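Local coordinates for protein glycinin A3B4 subunit (Glycine max, PDB 2D5F) that probably serves as an 11S globulin storage protein of the soybean seed, a two-cupin subunit that assembles into hexamers, at residues H211-A214 and Q215-T219; E324-C327 and T328-L331; V423-Q426 and N427-V430. All coordinates share one frame; numbering follows the deposited sequence.

Contact 1. Residues H211-A214 and Q215-T219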
ATOM      1  N   HIS B 211      20.928 -35.639 -24.131  1.00 27.30           N
ATOM      2  CA  HIS B 211      21.073 -34.969 -25.412  1.00 31.44           C
ATOM      3  C   HIS B 211      20.454 -33.577 -25.378  1.00 33.12           C
ATOM      4  O   HIS B 211      21.054 -32.610 -25.854  1.00 26.53           O
ATOM      5  CB  HIS B 211      20.410 -35.779 -26.524  1.00 33.05           C
ATOM      6  CG  HIS B 211      20.445 -35.100 -27.856  1.00 45.76           C
ATOM      7  ND1 HIS B 211      19.305 -34.788 -28.565  1.00 44.22           N
ATOM      8  CD2 HIS B 211      21.485 -34.643 -28.596  1.00 43.40           C
ATOM      9  CE1 HIS B 211      19.640 -34.167 -29.683  1.00 47.04           C
ATOM     10  NE2 HIS B 211      20.956 -34.066 -29.726  1.00 46.97           N
ATOM     11  N   PHE B 212      19.248 -33.482 -24.826  1.00 26.78           N
ATOM     12  CA  PHE B 212      18.565 -32.195 -24.755  1.00 30.89           C
ATOM     13  C   PHE B 212      19.233 -31.264 -23.750  1.00 27.33           C
ATOM     14  O   PHE B 212      19.317 -30.055 -23.981  1.00 30.99           O
ATOM     15  CB  PHE B 212      17.089 -32.381 -24.397  1.00 25.35           C
ATOM     16  CG  PHE B 212      16.298 -31.103 -24.443  1.00 32.59           C
ATOM     17  CD1 PHE B 212      16.063 -30.371 -23.284  1.00 33.40           C
ATOM     18  CD2 PHE B 212      15.819 -30.613 -25.652  1.00 31.62           C
ATOM     19  CE1 PHE B 212      15.360 -29.165 -23.331  1.00 26.65           C
ATOM     20  CE2 PHE B 212      15.117 -29.409 -25.710  1.00 34.29           C
ATOM     21  CZ  PHE B 212      14.889 -28.685 -24.543  1.00 31.28           C
ATOM     22  N   LEU B 213      19.709 -31.818 -22.639  1.00 23.02           N
ATOM     23  CA  LEU B 213      20.383 -30.991 -21.649  1.00 28.44           C
ATOM     24  C   LEU B 213      21.668 -30.486 -22.281  1.00 35.18           C
ATOM     25  O   LEU B 213      22.058 -29.333 -22.083  1.00 35.34           O
ATOM     26  CB  LEU B 213      20.699 -31.792 -20.381  1.00 22.74           C
ATOM     27  CG  LEU B 213      19.494 -32.198 -19.519  1.00 35.98           C
ATOM     28  CD1 LEU B 213      19.977 -32.864 -18.237  1.00 23.95           C
ATOM     29  CD2 LEU B 213      18.648 -30.961 -19.187  1.00 28.84           C
ATOM     30  N   ALA B 214      22.316 -31.353 -23.056  1.00 32.26           N
ATOM     31  CA  ALA B 214      23.559 -30.993 -23.725  1.00 32.24           C
ATOM     32  C   ALA B 214      23.336 -29.777 -24.620  1.00 33.01           C
ATOM     33  O   ALA B 214      24.123 -28.830 -24.595  1.00 36.56           O
ATOM     34  CB  ALA B 214      24.079 -32.177 -24.548  1.00 29.12           C
ATOM     35  N   GLN B 215      22.257 -29.800 -25.400  1.00 26.11           N
ATOM     36  CA  GLN B 215      21.943 -28.683 -26.287  1.00 29.65           C
ATOM     37  C   GLN B 215      21.473 -27.459 -25.502  1.00 31.02           C
ATOM     38  O   GLN B 215      21.917 -26.340 -25.758  1.00 32.63           O
ATOM     39  CB  GLN B 215      20.854 -29.077 -27.292  1.00 32.82           C
ATOM     40  CG  GLN B 215      21.198 -30.258 -28.180  1.00 37.85           C
ATOM     41  CD  GLN B 215      20.204 -30.429 -29.306  1.00 49.15           C
ATOM     42  OE1 GLN B 215      20.396 -29.912 -30.408  1.00 54.34           O
ATOM     43  NE2 GLN B 215      19.119 -31.142 -29.031  1.00 52.37           N
ATOM     44  N   SER B 216      20.568 -27.681 -24.551  1.00 31.20           N
ATOM     45  CA  SER B 216      20.017 -26.611 -23.726  1.00 31.02           C
ATOM     46  C   SER B 216      21.091 -25.789 -23.033  1.00 32.35           C
ATOM     47  O   SER B 216      21.075 -24.554 -23.080  1.00 34.25           O
ATOM     48  CB  SER B 216      19.090 -27.190 -22.647  1.00 29.09           C
ATOM     49  OG  SER B 216      17.967 -27.829 -23.216  1.00 34.37           O
ATOM     50  N   PHE B 217      22.017 -26.488 -22.386  1.00 29.46           N
ATOM     51  CA  PHE B 217      23.090 -25.854 -21.637  1.00 26.62           C
ATOM     52  C   PHE B 217      24.383 -25.646 -22.428  1.00 29.88           C
ATOM     53  O   PHE B 217      25.399 -25.243 -21.861  1.00 27.42           O
ATOM     54  CB  PHE B 217      23.374 -26.681 -20.377  1.00 30.20           C
ATOM     55  CG  PHE B 217      22.179 -26.838 -19.468  1.00 33.62           C
ATOM     56  CD1 PHE B 217      22.037 -27.977 -18.678  1.00 24.59           C
ATOM     57  CD2 PHE B 217      21.199 -25.844 -19.398  1.00 35.71           C
ATOM     58  CE1 PHE B 217      20.941 -28.131 -17.835  1.00 25.17           C
ATOM     59  CE2 PHE B 217      20.094 -25.987 -18.554  1.00 28.14           C
ATOM     60  CZ  PHE B 217      19.965 -27.133 -17.771  1.00 28.88           C
ATOM     61  N   ASN B 218      24.343 -25.911 -23.731  1.00 31.34           N
ATOM     62  CA  ASN B 218      25.520 -25.745 -24.583  1.00 36.95           C
ATOM     63  C   ASN B 218      26.737 -26.427 -23.971  1.00 39.22           C
ATOM     64  O   ASN B 218      27.791 -25.817 -23.805  1.00 41.75           O
ATOM     65  CB  ASN B 218      25.818 -24.256 -24.797  1.00 41.89           C
ATOM     66  CG  ASN B 218      27.041 -24.021 -25.675  1.00 54.32           C
ATOM     67  OD1 ASN B 218      27.148 -24.564 -26.777  1.00 53.64           O
ATOM     68  ND2 ASN B 218      27.969 -23.201 -25.189  1.00 58.83           N
ATOM     69  N   THR B 219      26.581 -27.700 -23.637  1.00 39.76           N
ATOM     70  CA  THR B 219      27.657 -28.471 -23.040  1.00 37.68           C
ATOM     71  C   THR B 219      27.765 -29.809 -23.765  1.00 36.32           C
ATOM     72  O   THR B 219      26.985 -30.086 -24.675  1.00 35.44           O
ATOM     73  CB  THR B 219      27.370 -28.719 -21.547  1.00 42.40           C
ATOM     74  OG1 THR B 219      28.490 -29.374 -20.947  1.00 52.07           O
ATOM     75  CG2 THR B 219      26.132 -29.590 -21.380  1.00 40.41           C
TER

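Contact 2. Residues E324-C327 and T328-L331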
ATOM      1  N   GLU B 324      21.305  -4.225  -4.538  1.00 43.38           N
ATOM      2  CA  GLU B 324      21.263  -3.601  -3.219  1.00 47.94           C
ATOM      3  C   GLU B 324      20.008  -3.875  -2.405  1.00 51.05           C
ATOM      4  O   GLU B 324      20.029  -3.795  -1.177  1.00 52.49           O
ATOM      5  CB  GLU B 324      21.448  -2.094  -3.361  1.00 36.43           C
ATOM      6  CG  GLU B 324      22.756  -1.715  -4.015  1.00 42.86           C
ATOM      7  CD  GLU B 324      22.777  -0.271  -4.448  1.00 38.96           C
ATOM      8  OE1 GLU B 324      21.863   0.130  -5.205  1.00 34.47           O
ATOM      9  OE2 GLU B 324      23.704   0.455  -4.037  1.00 37.85           O
ATOM     10  N   ASN B 325      18.914  -4.196  -3.082  1.00 50.94           N
ATOM     11  CA  ASN B 325      17.668  -4.457  -2.383  1.00 50.59           C
ATOM     12  C   ASN B 325      17.116  -5.861  -2.613  1.00 49.54           C
ATOM     13  O   ASN B 325      17.583  -6.828  -2.001  1.00 42.84           O
ATOM     14  CB  ASN B 325      16.622  -3.405  -2.778  1.00 55.44           C
ATOM     15  CG  ASN B 325      16.596  -3.136  -4.269  1.00 48.67           C
ATOM     16  OD1 ASN B 325      17.535  -2.569  -4.824  1.00 60.69           O
ATOM     17  ND2 ASN B 325      15.519  -3.545  -4.928  1.00 62.17           N
ATOM     18  N   ILE B 326      16.118  -5.956  -3.491  1.00 41.09           N
ATOM     19  CA  ILE B 326      15.461  -7.222  -3.811  1.00 46.92           C
ATOM     20  C   ILE B 326      16.395  -8.426  -3.898  1.00 47.16           C
ATOM     21  O   ILE B 326      16.189  -9.435  -3.222  1.00 51.05           O
ATOM     22  CB  ILE B 326      14.671  -7.113  -5.137  1.00 45.81           C
ATOM     23  CG1 ILE B 326      14.199  -8.500  -5.585  1.00 44.70           C
ATOM     24  CG2 ILE B 326      15.534  -6.470  -6.203  1.00 55.54           C
ATOM     25  CD1 ILE B 326      13.254  -9.174  -4.612  1.00 50.15           C
ATOM     26  N   CYS B 327      17.417  -8.318  -4.732  1.00 36.51           N
ATOM     27  CA  CYS B 327      18.356  -9.407  -4.906  1.00 36.77           C
ATOM     28  C   CYS B 327      19.122  -9.767  -3.626  1.00 41.25           C
ATOM     29  O   CYS B 327      19.876 -10.746  -3.594  1.00 45.68           O
ATOM     30  CB  CYS B 327      19.309  -9.063  -6.050  1.00 25.83           C
ATOM     31  SG  CYS B 327      18.531  -9.086  -7.708  1.00 27.80           S
ATOM     32  N   THR B 328      18.925  -8.980  -2.571  1.00 49.68           N
ATOM     33  CA  THR B 328      19.575  -9.241  -1.285  1.00 55.98           C
ATOM     34  C   THR B 328      18.560  -9.331  -0.135  1.00 57.93           C
ATOM     35  O   THR B 328      18.892  -9.056   1.022  1.00 57.56           O
ATOM     36  CB  THR B 328      20.657  -8.165  -0.940  1.00 62.03           C
ATOM     37  OG1 THR B 328      20.154  -6.849  -1.206  1.00 61.16           O
ATOM     38  CG2 THR B 328      21.915  -8.402  -1.748  1.00 54.40           C
ATOM     39  N   MET B 329      17.326  -9.713  -0.481  1.00 52.62           N
ATOM     40  CA  MET B 329      16.212  -9.904   0.459  1.00 39.93           C
ATOM     41  C   MET B 329      16.760 -10.557   1.739  1.00 44.67           C
ATOM     42  O   MET B 329      17.337 -11.647   1.679  1.00 34.32           O
ATOM     43  CB  MET B 329      15.165 -10.823  -0.216  1.00 42.46           C
ATOM     44  CG  MET B 329      13.865 -11.113   0.547  1.00 34.34           C
ATOM     45  SD  MET B 329      12.747 -12.325  -0.316  1.00 47.10           S
ATOM     46  CE  MET B 329      11.522 -11.233  -1.050  1.00 47.39           C
ATOM     47  N   LYS B 330      16.609  -9.887   2.883  1.00 42.97           N
ATOM     48  CA  LYS B 330      17.094 -10.430   4.156  1.00 32.31           C
ATOM     49  C   LYS B 330      16.254 -11.652   4.468  1.00 27.59           C
ATOM     50  O   LYS B 330      15.032 -11.553   4.583  1.00 31.72           O
ATOM     51  CB  LYS B 330      16.937  -9.408   5.278  1.00 33.23           C
ATOM     52  CG  LYS B 330      17.585  -9.821   6.597  1.00 31.91           C
ATOM     53  CD  LYS B 330      17.217  -8.839   7.700  1.00 39.53           C
ATOM     54  CE  LYS B 330      18.313  -8.702   8.754  1.00 37.97           C
ATOM     55  NZ  LYS B 330      18.547  -9.937   9.538  1.00 46.86           N
ATOM     56  N   LEU B 331      16.899 -12.803   4.630  1.00 18.33           N
ATOM     57  CA  LEU B 331      16.157 -14.025   4.874  1.00 16.79           C
ATOM     58  C   LEU B 331      16.570 -14.831   6.092  1.00 23.33           C
ATOM     59  O   LEU B 331      16.373 -16.051   6.142  1.00 25.82           O
ATOM     60  CB  LEU B 331      16.208 -14.906   3.626  1.00 20.22           C
ATOM     61  CG  LEU B 331      15.400 -14.373   2.440  1.00 23.45           C
ATOM     62  CD1 LEU B 331      15.659 -15.227   1.210  1.00 23.10           C
ATOM     63  CD2 LEU B 331      13.924 -14.379   2.794  1.00 22.69           C
TER

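Contact 3. Residues V423-Q426 and N427-V430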
ATOM      1  N   VAL B 423       0.248 -28.670  17.961  1.00 22.99           N
ATOM      2  CA  VAL B 423      -0.519 -27.658  17.251  1.00 22.00           C
ATOM      3  C   VAL B 423      -1.494 -26.956  18.181  1.00 25.22           C
ATOM      4  O   VAL B 423      -2.197 -27.609  18.961  1.00 27.46           O
ATOM      5  CB  VAL B 423      -1.339 -28.284  16.109  1.00 19.82           C
ATOM      6  CG1 VAL B 423      -2.297 -27.244  15.513  1.00 16.35           C
ATOM      7  CG2 VAL B 423      -0.409 -28.839  15.052  1.00 21.36           C
ATOM      8  N   VAL B 424      -1.532 -25.628  18.104  1.00 19.72           N
ATOM      9  CA  VAL B 424      -2.471 -24.861  18.901  1.00 18.49           C
ATOM     10  C   VAL B 424      -3.310 -24.074  17.896  1.00 19.34           C
ATOM     11  O   VAL B 424      -2.875 -23.052  17.364  1.00 17.08           O
ATOM     12  CB  VAL B 424      -1.761 -23.897  19.880  1.00 21.19           C
ATOM     13  CG1 VAL B 424      -2.801 -23.095  20.667  1.00 20.32           C
ATOM     14  CG2 VAL B 424      -0.864 -24.696  20.838  1.00 21.69           C
ATOM     15  N   PRO B 425      -4.527 -24.562  17.612  1.00 21.09           N
ATOM     16  CA  PRO B 425      -5.441 -23.916  16.662  1.00 14.39           C
ATOM     17  C   PRO B 425      -5.756 -22.466  16.999  1.00 18.66           C
ATOM     18  O   PRO B 425      -5.744 -22.067  18.163  1.00 18.23           O
ATOM     19  CB  PRO B 425      -6.686 -24.800  16.722  1.00 16.70           C
ATOM     20  CG  PRO B 425      -6.112 -26.169  17.095  1.00 23.69           C
ATOM     21  CD  PRO B 425      -5.127 -25.786  18.172  1.00 16.17           C
ATOM     22  N   GLN B 426      -6.039 -21.685  15.960  1.00 18.67           N
ATOM     23  CA  GLN B 426      -6.390 -20.287  16.113  1.00 13.39           C
ATOM     24  C   GLN B 426      -7.510 -20.167  17.149  1.00 18.65           C
ATOM     25  O   GLN B 426      -8.440 -20.977  17.168  1.00 18.81           O
ATOM     26  CB  GLN B 426      -6.855 -19.731  14.764  1.00 17.58           C
ATOM     27  CG  GLN B 426      -7.445 -18.322  14.807  1.00 15.48           C
ATOM     28  CD  GLN B 426      -7.929 -17.856  13.442  1.00 25.15           C
ATOM     29  OE1 GLN B 426      -8.206 -18.672  12.558  1.00 25.07           O
ATOM     30  NE2 GLN B 426      -8.053 -16.542  13.270  1.00 22.19           N
ATOM     31  N   ASN B 427      -7.395 -19.156  18.008  1.00 17.45           N
ATOM     32  CA  ASN B 427      -8.368 -18.868  19.061  1.00 16.16           C
ATOM     33  C   ASN B 427      -8.445 -19.864  20.225  1.00 24.00           C
ATOM     34  O   ASN B 427      -9.102 -19.575  21.227  1.00 18.59           O
ATOM     35  CB  ASN B 427      -9.771 -18.668  18.471  1.00 13.46           C
ATOM     36  CG  ASN B 427      -9.987 -17.261  17.894  1.00 17.95           C
ATOM     37  OD1 ASN B 427     -11.130 -16.812  17.760  1.00 18.04           O
ATOM     38  ND2 ASN B 427      -8.897 -16.571  17.534  1.00 15.79           N
ATOM     39  N   PHE B 428      -7.802 -21.028  20.117  1.00 17.56           N
ATOM     40  CA  PHE B 428      -7.833 -21.956  21.246  1.00 15.84           C
ATOM     41  C   PHE B 428      -6.950 -21.335  22.331  1.00 20.22           C
ATOM     42  O   PHE B 428      -5.944 -20.692  22.037  1.00 20.03           O
ATOM     43  CB  PHE B 428      -7.280 -23.342  20.883  1.00 16.52           C
ATOM     44  CG  PHE B 428      -8.234 -24.211  20.097  1.00 19.58           C
ATOM     45  CD1 PHE B 428      -8.256 -25.591  20.302  1.00 18.29           C
ATOM     46  CD2 PHE B 428      -9.068 -23.668  19.123  1.00 22.83           C
ATOM     47  CE1 PHE B 428      -9.089 -26.419  19.549  1.00 18.27           C
ATOM     48  CE2 PHE B 428      -9.905 -24.484  18.364  1.00 21.90           C
ATOM     49  CZ  PHE B 428      -9.916 -25.866  18.576  1.00 16.83           C
ATOM     50  N   VAL B 429      -7.328 -21.522  23.585  1.00 18.88           N
ATOM     51  CA  VAL B 429      -6.566 -20.959  24.685  1.00 14.52           C
ATOM     52  C   VAL B 429      -5.498 -21.935  25.165  1.00 21.75           C
ATOM     53  O   VAL B 429      -5.775 -23.116  25.388  1.00 22.73           O
ATOM     54  CB  VAL B 429      -7.505 -20.580  25.834  1.00 22.07           C
ATOM     55  CG1 VAL B 429      -6.713 -19.950  26.979  1.00 22.76           C
ATOM     56  CG2 VAL B 429      -8.573 -19.617  25.309  1.00 15.37           C
ATOM     57  N   VAL B 430      -4.273 -21.437  25.309  1.00 15.85           N
ATOM     58  CA  VAL B 430      -3.167 -22.273  25.745  1.00 16.15           C
ATOM     59  C   VAL B 430      -2.380 -21.660  26.907  1.00 20.12           C
ATOM     60  O   VAL B 430      -2.356 -20.440  27.091  1.00 20.50           O
ATOM     61  CB  VAL B 430      -2.206 -22.552  24.558  1.00 18.43           C
ATOM     62  CG1 VAL B 430      -1.632 -21.237  24.031  1.00 15.73           C
ATOM     63  CG2 VAL B 430      -1.092 -23.502  24.985  1.00 22.34           C
TER
HETATM   64  O   HOH W   1      -4.612 -19.735  19.910  1.00 16.63           O

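Contact 1. Residues H211-A214 and Q215-T219
Phe-212 O takes two hydrogen bonds from one residue, Ser-216. The amide N of Ser-216 makes the helical bond at 2.7 Å. Its OG makes a second bond, also 2.7 Å from Phe-212 O, from the other face of the carbonyl plane. The hydroxyl comes back to the helix because OG stands beside its own backbone N (chi1 -64°). Ser-216 OG also lies over one face of the Phe-212 ring, 2.9 Å from Phe-212 CE1. One residue earlier, the amide of Gln-215 stacks on the His-211 ring with the planes 27° apart, and Gln-215 NE2 is 3.1 Å from His-211 CE1. Leu-213 and Phe-217 lie side by side, with Leu-213 CD2 3.9 Å from Phe-217 CE1.

The helix 210-216 then ends in a Schellman motif. Asn-218, with positive phi, is its C-prime residue. Thr-219 N bonds Ala-214 O at 2.9 Å, in the carbonyl plane, and Asn-218 N bonds Gln-215 O at 3.2 Å. Leu-213 and Ala-214 pack on helix 221-226. The Phe-217 ring meets Phe-459 of a second subunit edge-to-face. Ala-214 O and Gln-215 O thus find donors within the turn itself, while Phe-212 and Phe-217 pack against the second subunit.

Contact 2. Residues E324-C327 and T328-L331
Thr-328 OG1 stands between its backbone N and carbonyl carbon (chi1 45°), which turns the hydroxyl back over the turn toward Asn-325 O and Glu-324 O. The same torsion sets CG2 beside the backbone N, 3.6 Å from Cys-327 O. Met-329 CG is anti to its N (chi1 -177°), and the chain bends only at its end, bringing CE to 4.5 Å from Ile-326 CD1. This apolar touch is loose.

Two backbone bonds close the turn. Thr-328 N bonds Asn-325 O at 2.6 Å, and Met-329 N bonds Ile-326 O at 3.0 Å. These successive bonds three residues apart mark a short 3-10 turn in the loop between strands 237-239 and 332-334. Thr-328 OG1 is 2.7 Å from Asn-325 O, but it also bonds Glu-323 O, so one proton has a choice of acceptors.

Cys-327 lies within this turn. Its SG, beside the backbone N, forms the disulfide with Cys-85 and ties the loop to the N-terminal cupin region. Glu-324 OE2 bonds Ser-452 OG of a third subunit. Asn-355 of that subunit donates to Glu-324 O.

Contact 3. Residues V423-Q426 and N427-V430
Pro-425 CB sits over the face of the Phe-428 ring in a CH-pi contact. It is 3.5 Å from the ring centroid and only 11° off the ring normal. CG and CD of Pro-425 follow at greater height, CD 3.8 Å from Phe-428 CD1 near the rim. Phe-428 CG stands beside its backbone N (chi1 -78°), which swings the ring back over the proline.

Among hydrogen bonds, Phe-428 N donates to Pro-425 O at 3.0 Å and closes a type II beta turn. Asn-427 takes the third place of the turn with positive phi. This turn joins strand 421-424 to strand 429-435 in the C-terminal cupin domain. A water lies 3.1 Å from Pro-425 O and 2.7 Å from Phe-428 O, spanning the mouth of the turn.

A further apolar contact joins the strands. Val-424 CG1 meets Val-430 CB at 4.0 Å, the two side chains crossing at about a right angle. Both valines also pack on Val-403, and the Val-430 side chain is about 4 Å from a bound magnesium ion.

Gln-426 and Asn-427 run side by side with amide planes 76° apart. Gln-426 OE1 accepts from Gln-155 N of a fifth subunit, and Asn-427 ND2 bonds Asn-385 O of its own chain.

With the ring of Phe-428 cut back to an alanine here, Pro-425 CB would probably lose its CH-pi partner and a gap would open beside Val-403. The turn thus packs its proline and phenylalanine on each other, while its side-chain amides bond to Asn-385 and to the fifth subunit.

All three contacts are local turns or ends, and no two touch. Contact 3 is fully buried and joins two strands of the C-terminal cupin domain. Contacts 1 and 2 are only partly buried. The centre of contact 1 lies about 37 Å from the centre of the chain, farther than the others, and contact 3 is on the opposite side of that centre. Contact 2 sits in a loop leading to strand 332-334. Their chemistry follows their place: helix capping and aromatic packing in contact 1, a disulfide-bearing 3-10 turn in contact 2, and proline-aromatic packing in contact 3. Contact 1 meets the second subunit, contact 2 the third and fourth, contact 3 the fifth.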